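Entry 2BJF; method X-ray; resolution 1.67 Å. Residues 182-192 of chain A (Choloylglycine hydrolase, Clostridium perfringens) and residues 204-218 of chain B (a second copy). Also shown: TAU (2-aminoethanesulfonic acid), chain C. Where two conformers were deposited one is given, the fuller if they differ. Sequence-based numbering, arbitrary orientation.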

ATOM      1  N   HIS A 182     -10.444  14.631   2.816  1.00  9.67           N
ATOM      2  CA  HIS A 182     -10.562  13.588   1.797  1.00  9.75           C
ATOM      3  C   HIS A 182     -10.234  14.122   0.406  1.00  9.87           C
ATOM      4  O   HIS A 182      -9.551  13.456  -0.372  1.00  9.96           O
ATOM      5  CB  HIS A 182     -11.962  12.968   1.809  1.00  9.71           C
ATOM      6  CG  HIS A 182     -12.254  12.152   3.029  1.00  9.35           C
ATOM      7  ND1 HIS A 182     -11.771  10.872   3.202  1.00  9.78           N
ATOM      8  CD2 HIS A 182     -12.986  12.431   4.134  1.00  9.23           C
ATOM      9  CE1 HIS A 182     -12.192  10.399   4.362  1.00  9.57           C
ATOM     10  NE2 HIS A 182     -12.932  11.324   4.946  1.00  9.00           N
ATOM     11  N   VAL A 183     -10.716  15.327   0.105  1.00 10.06           N
ATOM     12  CA  VAL A 183     -10.449  15.969  -1.185  1.00 10.37           C
ATOM     13  C   VAL A 183      -8.942  16.172  -1.395  1.00 10.30           C
ATOM     14  O   VAL A 183      -8.427  15.929  -2.489  1.00 10.54           O
ATOM     15  CB  VAL A 183     -11.226  17.304  -1.336  1.00 10.42           C
ATOM     16  CG1 VAL A 183     -10.835  18.028  -2.620  1.00 10.99           C
ATOM     17  CG2 VAL A 183     -12.725  17.047  -1.324  1.00 10.71           C
ATOM     18  N   ALA A 184      -8.245  16.592  -0.341  1.00 10.28           N
ATOM     19  CA  ALA A 184      -6.791  16.738  -0.389  1.00 10.17           C
ATOM     20  C   ALA A 184      -6.090  15.381  -0.508  1.00 10.08           C
ATOM     21  O   ALA A 184      -5.052  15.271  -1.165  1.00 10.23           O
ATOM     22  CB  ALA A 184      -6.283  17.505   0.827  1.00 10.05           C
ATOM     23  N   ASN A 185      -6.666  14.356   0.121  1.00 10.01           N
ATOM     24  CA  ASN A 185      -6.116  12.998   0.064  1.00  9.92           C
ATOM     25  C   ASN A 185      -6.159  12.401  -1.345  1.00  9.92           C
ATOM     26  O   ASN A 185      -5.307  11.587  -1.701  1.00  9.87           O
ATOM     27  CB  ASN A 185      -6.827  12.076   1.067  1.00  9.98           C
ATOM     28  CG  ASN A 185      -6.053  10.787   1.339  1.00  9.81           C
ATOM     29  OD1 ASN A 185      -4.822  10.786   1.428  1.00  9.83           O
ATOM     30  ND2 ASN A 185      -6.779   9.685   1.490  1.00  9.45           N
ATOM     31  N   LEU A 186      -7.142  12.818  -2.142  1.00  9.89           N
ATOM     32  CA  LEU A 186      -7.252  12.375  -3.538  1.00 10.06           C
ATOM     33  C   LEU A 186      -6.001  12.706  -4.348  1.00 10.13           C
ATOM     34  O   LEU A 186      -5.610  11.943  -5.231  1.00 10.21           O
ATOM     35  CB  LEU A 186      -8.476  12.993  -4.215  1.00 10.10           C
ATOM     36  CG  LEU A 186      -9.871  12.565  -3.762  1.00 10.49           C
ATOM     37  CD1 LEU A 186     -10.900  13.520  -4.333  1.00 11.07           C
ATOM     38  CD2 LEU A 186     -10.178  11.136  -4.179  1.00 10.81           C
ATOM     39  N   ASN A 187      -5.379  13.840  -4.030  1.00 10.36           N
ATOM     40  CA  ASN A 187      -4.160  14.301  -4.704  1.00 10.60           C
ATOM     41  C   ASN A 187      -2.969  13.340  -4.614  1.00 10.59           C
ATOM     42  O   ASN A 187      -2.059  13.393  -5.444  1.00 10.64           O
ATOM     43  CB  ASN A 187      -3.749  15.674  -4.172  1.00 10.68           C
ATOM     44  CG  ASN A 187      -4.735  16.769  -4.540  1.00 11.39           C
ATOM     45  OD1 ASN A 187      -5.391  16.711  -5.581  1.00 11.68           O
ATOM     46  ND2 ASN A 187      -4.832  17.783  -3.688  1.00 12.44           N
ATOM     47  N   GLN A 188      -2.975  12.473  -3.603  0.50 10.49           N
ATOM     48  CA  GLN A 188      -1.907  11.486  -3.433  0.50 10.40           C
ATOM     49  C   GLN A 188      -1.976  10.369  -4.471  0.50 10.41           C
ATOM     50  O   GLN A 188      -1.009   9.626  -4.656  0.50 10.32           O
ATOM     51  CB  GLN A 188      -1.929  10.891  -2.021  0.50 10.48           C
ATOM     52  CG  GLN A 188      -1.432  11.835  -0.932  0.50 10.47           C
ATOM     53  CD  GLN A 188      -0.023  12.354  -1.183  0.50 10.47           C
ATOM     54  OE1 GLN A 188       0.186  13.556  -1.359  0.50 10.71           O
ATOM     55  NE2 GLN A 188       0.949  11.446  -1.209  0.50  9.90           N
ATOM     56  N   TYR A 189      -3.117  10.265  -5.150  1.00 10.40           N
ATOM     57  CA  TYR A 189      -3.361   9.178  -6.101  1.00 10.36           C
ATOM     58  C   TYR A 189      -3.441   9.621  -7.566  1.00 10.26           C
ATOM     59  O   TYR A 189      -4.020   8.921  -8.402  1.00 10.34           O
ATOM     60  CB  TYR A 189      -4.622   8.410  -5.682  1.00 10.72           C
ATOM     61  CG  TYR A 189      -4.503   7.822  -4.296  1.00 10.81           C
ATOM     62  CD1 TYR A 189      -3.914   6.572  -4.098  1.00 11.16           C
ATOM     63  CD2 TYR A 189      -4.945   8.527  -3.177  1.00 10.96           C
ATOM     64  CE1 TYR A 189      -3.784   6.035  -2.823  1.00 11.46           C
ATOM     65  CE2 TYR A 189      -4.821   7.999  -1.899  1.00 11.29           C
ATOM     66  CZ  TYR A 189      -4.241   6.754  -1.730  1.00 11.53           C
ATOM     67  OH  TYR A 189      -4.117   6.229  -0.465  1.00 12.23           O
ATOM     68  N   VAL A 190      -2.834  10.767  -7.874  1.00  9.95           N
ATOM     69  CA  VAL A 190      -2.776  11.274  -9.253  1.00  9.77           C
ATOM     70  C   VAL A 190      -2.062  10.306 -10.209  1.00  9.70           C
ATOM     71  O   VAL A 190      -2.238  10.387 -11.427  1.00  9.64           O
ATOM     72  CB  VAL A 190      -2.122  12.686  -9.345  1.00  9.75           C
ATOM     73  CG1 VAL A 190      -2.992  13.736  -8.664  1.00  9.92           C
ATOM     74  CG2 VAL A 190      -0.714  12.691  -8.759  1.00  9.55           C
ATOM     75  N   GLY A 191      -1.274   9.390  -9.645  1.00  9.59           N
ATOM     76  CA  GLY A 191      -0.521   8.415 -10.431  1.00  9.87           C
ATOM     77  C   GLY A 191      -1.288   7.165 -10.830  1.00 10.00           C
ATOM     78  O   GLY A 191      -0.737   6.291 -11.504  1.00 10.02           O
ATOM     79  N   LEU A 192      -2.552   7.071 -10.419  1.00 10.11           N
ATOM     80  CA  LEU A 192      -3.401   5.927 -10.778  1.00 10.30           C
ATOM     81  C   LEU A 192      -3.778   5.938 -12.258  1.00 10.41           C
ATOM     82  O   LEU A 192      -3.949   7.002 -12.853  1.00 10.39           O
ATOM     83  CB  LEU A 192      -4.671   5.891  -9.920  1.00 10.29           C
ATOM     84  CG  LEU A 192      -4.572   5.611  -8.417  1.00 10.53           C
ATOM     85  CD1 LEU A 192      -5.951   5.743  -7.783  1.00 11.31           C
ATOM     86  CD2 LEU A 192      -3.974   4.235  -8.125  1.00 11.26           C
TER
ATOM     87  N   ASP B 204     -15.119  16.704 -12.663  1.00 17.63           N
ATOM     88  CA  ASP B 204     -15.310  18.109 -12.298  1.00 17.88           C
ATOM     89  C   ASP B 204     -14.288  18.599 -11.269  1.00 17.83           C
ATOM     90  O   ASP B 204     -14.251  19.789 -10.941  1.00 17.93           O
ATOM     91  CB  ASP B 204     -16.735  18.333 -11.774  1.00 18.05           C
ATOM     92  CG  ASP B 204     -17.800  17.998 -12.806  1.00 18.87           C
ATOM     93  OD1 ASP B 204     -17.670  18.430 -13.972  1.00 19.81           O
ATOM     94  OD2 ASP B 204     -18.776  17.305 -12.447  1.00 19.92           O
ATOM     95  N   GLN B 205     -13.465  17.682 -10.766  1.00 17.73           N
ATOM     96  CA  GLN B 205     -12.439  18.013  -9.781  1.00 17.59           C
ATOM     97  C   GLN B 205     -11.037  17.891 -10.369  1.00 17.42           C
ATOM     98  O   GLN B 205     -10.660  16.840 -10.893  1.00 17.35           O
ATOM     99  CB  GLN B 205     -12.573  17.115  -8.546  1.00 17.70           C
ATOM    100  CG  GLN B 205     -11.544  17.387  -7.446  1.00 18.15           C
ATOM    101  CD  GLN B 205     -11.855  18.628  -6.623  1.00 18.71           C
ATOM    102  OE1 GLN B 205     -13.016  18.933  -6.343  1.00 18.99           O
ATOM    103  NE2 GLN B 205     -10.812  19.345  -6.224  1.00 19.23           N
ATOM    104  N   SER B 206     -10.272  18.974 -10.274  1.00 17.18           N
ATOM    105  CA  SER B 206      -8.874  18.969 -10.683  1.00 16.97           C
ATOM    106  C   SER B 206      -8.006  18.482  -9.529  1.00 16.62           C
ATOM    107  O   SER B 206      -8.041  19.051  -8.433  1.00 16.65           O
ATOM    108  CB  SER B 206      -8.432  20.369 -11.118  1.00 17.08           C
ATOM    109  OG  SER B 206      -9.264  20.874 -12.147  1.00 17.69           O
ATOM    110  N   LEU B 207      -7.246  17.418  -9.771  1.00 16.18           N
ATOM    111  CA  LEU B 207      -6.295  16.916  -8.785  1.00 15.74           C
ATOM    112  C   LEU B 207      -4.889  17.368  -9.152  1.00 15.65           C
ATOM    113  O   LEU B 207      -4.473  17.250 -10.306  1.00 15.56           O
ATOM    114  CB  LEU B 207      -6.351  15.386  -8.676  1.00 15.63           C
ATOM    115  CG  LEU B 207      -7.696  14.704  -8.399  1.00 15.30           C
ATOM    116  CD1 LEU B 207      -7.508  13.196  -8.291  1.00 14.92           C
ATOM    117  CD2 LEU B 207      -8.359  15.253  -7.143  1.00 15.19           C
ATOM    118  N   THR B 208      -4.171  17.895  -8.166  1.00 15.58           N
ATOM    119  CA  THR B 208      -2.820  18.410  -8.376  1.00 15.64           C
ATOM    120  C   THR B 208      -1.820  17.732  -7.442  1.00 15.32           C
ATOM    121  O   THR B 208      -2.100  17.534  -6.257  1.00 15.10           O
ATOM    122  CB  THR B 208      -2.763  19.962  -8.230  1.00 15.79           C
ATOM    123  OG1 THR B 208      -1.417  20.424  -8.410  1.00 16.69           O
ATOM    124  CG2 THR B 208      -3.278  20.418  -6.868  1.00 16.53           C
ATOM    125  N   ALA B 209      -0.664  17.365  -7.988  1.00 15.05           N
ATOM    126  CA  ALA B 209       0.418  16.795  -7.194  1.00 15.05           C
ATOM    127  C   ALA B 209       0.809  17.781  -6.101  1.00 14.98           C
ATOM    128  O   ALA B 209       1.012  18.964  -6.372  1.00 15.02           O
ATOM    129  CB  ALA B 209       1.610  16.475  -8.074  1.00 15.01           C
ATOM    130  N   LEU B 210       0.892  17.295  -4.867  1.00 14.99           N
ATOM    131  CA  LEU B 210       1.191  18.165  -3.731  1.00 14.99           C
ATOM    132  C   LEU B 210       2.681  18.232  -3.423  1.00 14.65           C
ATOM    133  O   LEU B 210       3.128  19.090  -2.662  1.00 14.72           O
ATOM    134  CB  LEU B 210       0.383  17.752  -2.495  1.00 15.34           C
ATOM    135  CG  LEU B 210      -1.145  17.778  -2.645  1.00 15.77           C
ATOM    136  CD1 LEU B 210      -1.816  17.450  -1.335  1.00 16.86           C
ATOM    137  CD2 LEU B 210      -1.662  19.111  -3.176  1.00 16.70           C
ATOM    138  N   GLY B 211       3.440  17.325  -4.030  1.00 14.16           N
ATOM    139  CA  GLY B 211       4.891  17.305  -3.916  1.00 13.63           C
ATOM    140  C   GLY B 211       5.491  16.346  -4.925  1.00 13.33           C
ATOM    141  O   GLY B 211       4.764  15.659  -5.648  1.00 13.16           O
ATOM    142  N   GLN B 212       6.819  16.298  -4.973  1.00 13.06           N
ATOM    143  CA  GLN B 212       7.518  15.391  -5.876  1.00 12.97           C
ATOM    144  C   GLN B 212       7.374  13.938  -5.435  1.00 12.66           C
ATOM    145  O   GLN B 212       7.349  13.647  -4.237  1.00 12.80           O
ATOM    146  CB  GLN B 212       9.003  15.760  -5.976  1.00 13.09           C
ATOM    147  CG  GLN B 212       9.291  17.070  -6.705  1.00 14.09           C
ATOM    148  CD  GLN B 212       8.793  17.089  -8.148  1.00 15.17           C
ATOM    149  OE1 GLN B 212       8.272  18.098  -8.614  1.00 17.66           O
ATOM    150  NE2 GLN B 212       8.957  15.977  -8.857  1.00 16.35           N
ATOM    151  N   GLY B 213       7.268  13.040  -6.411  1.00 12.32           N
ATOM    152  CA  GLY B 213       7.270  11.600  -6.154  1.00 11.83           C
ATOM    153  C   GLY B 213       5.961  10.863  -6.377  1.00 11.50           C
ATOM    154  O   GLY B 213       5.822   9.709  -5.972  1.00 11.27           O
ATOM    155  N   THR B 214       5.001  11.513  -7.031  1.00 11.30           N
ATOM    156  CA  THR B 214       3.664  10.932  -7.204  1.00 11.01           C
ATOM    157  C   THR B 214       3.629   9.688  -8.092  1.00 11.07           C
ATOM    158  O   THR B 214       2.701   8.881  -8.000  1.00 10.85           O
ATOM    159  CB  THR B 214       2.654  11.966  -7.737  1.00 11.09           C
ATOM    160  OG1 THR B 214       3.147  12.539  -8.954  1.00 10.85           O
ATOM    161  CG2 THR B 214       2.417  13.066  -6.706  1.00 11.00           C
ATOM    162  N   GLY B 215       4.644   9.528  -8.938  1.00 11.09           N
ATOM    163  CA  GLY B 215       4.718   8.380  -9.840  1.00 11.38           C
ATOM    164  C   GLY B 215       5.001   7.055  -9.151  1.00 11.54           C
ATOM    165  O   GLY B 215       4.657   5.994  -9.677  1.00 11.39           O
ATOM    166  N   LEU B 216       5.630   7.114  -7.977  1.00 11.73           N
ATOM    167  CA  LEU B 216       6.016   5.904  -7.240  1.00 12.00           C
ATOM    168  C   LEU B 216       5.066   5.521  -6.104  1.00 12.23           C
ATOM    169  O   LEU B 216       5.339   4.577  -5.358  1.00 12.24           O
ATOM    170  CB  LEU B 216       7.448   6.024  -6.701  1.00 12.08           C
ATOM    171  CG  LEU B 216       8.627   5.961  -7.673  1.00 12.20           C
ATOM    172  CD1 LEU B 216       9.929   5.940  -6.887  1.00 12.28           C
ATOM    173  CD2 LEU B 216       8.543   4.744  -8.589  1.00 12.02           C
ATOM    174  N   VAL B 217       3.955   6.241  -5.971  1.00 12.53           N
ATOM    175  CA  VAL B 217       2.947   5.895  -4.968  1.00 12.72           C
ATOM    176  C   VAL B 217       2.511   4.439  -5.170  1.00 12.63           C
ATOM    177  O   VAL B 217       2.199   4.020  -6.288  1.00 12.95           O
ATOM    178  CB  VAL B 217       1.752   6.881  -4.989  1.00 12.78           C
ATOM    179  CG1 VAL B 217       0.647   6.431  -4.037  1.00 13.22           C
ATOM    180  CG2 VAL B 217       2.227   8.285  -4.620  1.00 13.12           C
ATOM    181  N   GLY B 218       2.540   3.670  -4.085  1.00 12.47           N
ATOM    182  CA  GLY B 218       2.307   2.229  -4.142  1.00 12.32           C
ATOM    183  C   GLY B 218       3.556   1.421  -3.825  1.00 12.03           C
ATOM    184  O   GLY B 218       3.472   0.223  -3.552  1.00 11.97           O
TER
HETATM  185  C1  TAU C 331       6.936  19.844  -5.202  1.00 55.54           C
HETATM  186  C2  TAU C 331       8.075  19.790  -4.661  1.00 55.54           C
HETATM  187  N1  TAU C 331       5.958  20.026  -5.945  1.00 55.53           N
HETATM  188  S   TAU C 331       8.245  19.298  -3.180  1.00 55.58           S
HETATM  189  O1  TAU C 331       7.126  19.797  -2.346  1.00 55.61           O
HETATM  190  O2  TAU C 331       8.273  17.820  -3.141  1.00 55.40           O
HETATM  191  O3  TAU C 331       9.521  19.830  -2.647  1.00 55.63           O
HETATM  192  O   HOH W   1       0.257  14.532  -4.196  1.00 12.09           O
HETATM  193  O   HOH W   2       0.102   9.010  -7.137  1.00 10.59           O
HETATM  194  O   HOH W   3       1.248   4.926  -9.120  1.00 23.53           O

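Between these two copies of choloylglycine hydrolase, a contact that buries 650 Å² contains a single direct hydrogen bond, and two waters each make three hydrogen bonds that link the chains. The principle is a general one: where chains meet through side chains instead of through a shared sheet, stranded backbone groups are often satisfied by polar side chains or by water.

A:Asn187 supplies the direct link. It lies in the short 3-10 segment that follows the helix, with its CA 5.3 Å from the CA of B:Leu207, and its m rotamer carries the carboxamide to the strand. There B:Thr208 N donates to A:Asn187 OD1 at 3.1 Å with an angle of 144°. An amide suits this place because its oxygen can accept from B:Thr208 N; A:Asn187 ND2 meanwhile lies 3.5 Å from B:Leu210 CD2. The strand's alternation does the sorting, with B:Gln205 and B:Leu207 pointing toward chain A while B:Ser206 and B:Thr208 point away and remain exposed.

B:Leu207 is accordingly the apolar centre. Its CD2 meets A:Leu186 CB at 3.7 Å, and its CB meets A:Val190 CG1 at the same distance, so one branched side chain fills the space between two residues of the partner. A:Val190 also reaches B:Thr214, CG2 to CB at 3.6 Å; its two branches reach one neighbour each. Further along, A:Val183 CG1 rests 3.8 Å from B:Gln205 NE2.

Water 1 donates to A:Asn187 O (2.9 Å from the water O) and to A:Gln188 OE1 (3.0 Å from it), and accepts from B:Leu210 N, 2.9 Å from the same O. The CA-to-CB bond of A:Gln188 points away from chain B, yet the end of its side chain comes nearer, which lets the amide oxygen share this water. Water 2 repeats the scheme around the turn from A:Tyr189 to A:Leu192: its O lies 2.8 Å from A:Gln188 O and 2.7 Å from B:Thr214 O, donating to both, and 2.9 Å from A:Gly191 N, from which it accepts. Each water thus uses two protons and one acceptor site to join backbone groups of both chains.

Glycine at A:Gly191 fits the close approach here. Its CA is 4.1 Å from B:Thr214 O, and an ideal CB would stand 2.7 Å from that same B:Thr214 O, a clash. Nearby, B:Val217 points toward chain A and sets CG2 3.5 Å from A:Gln188 O, setting hydrocarbon beside the carbonyl just ahead of the turn.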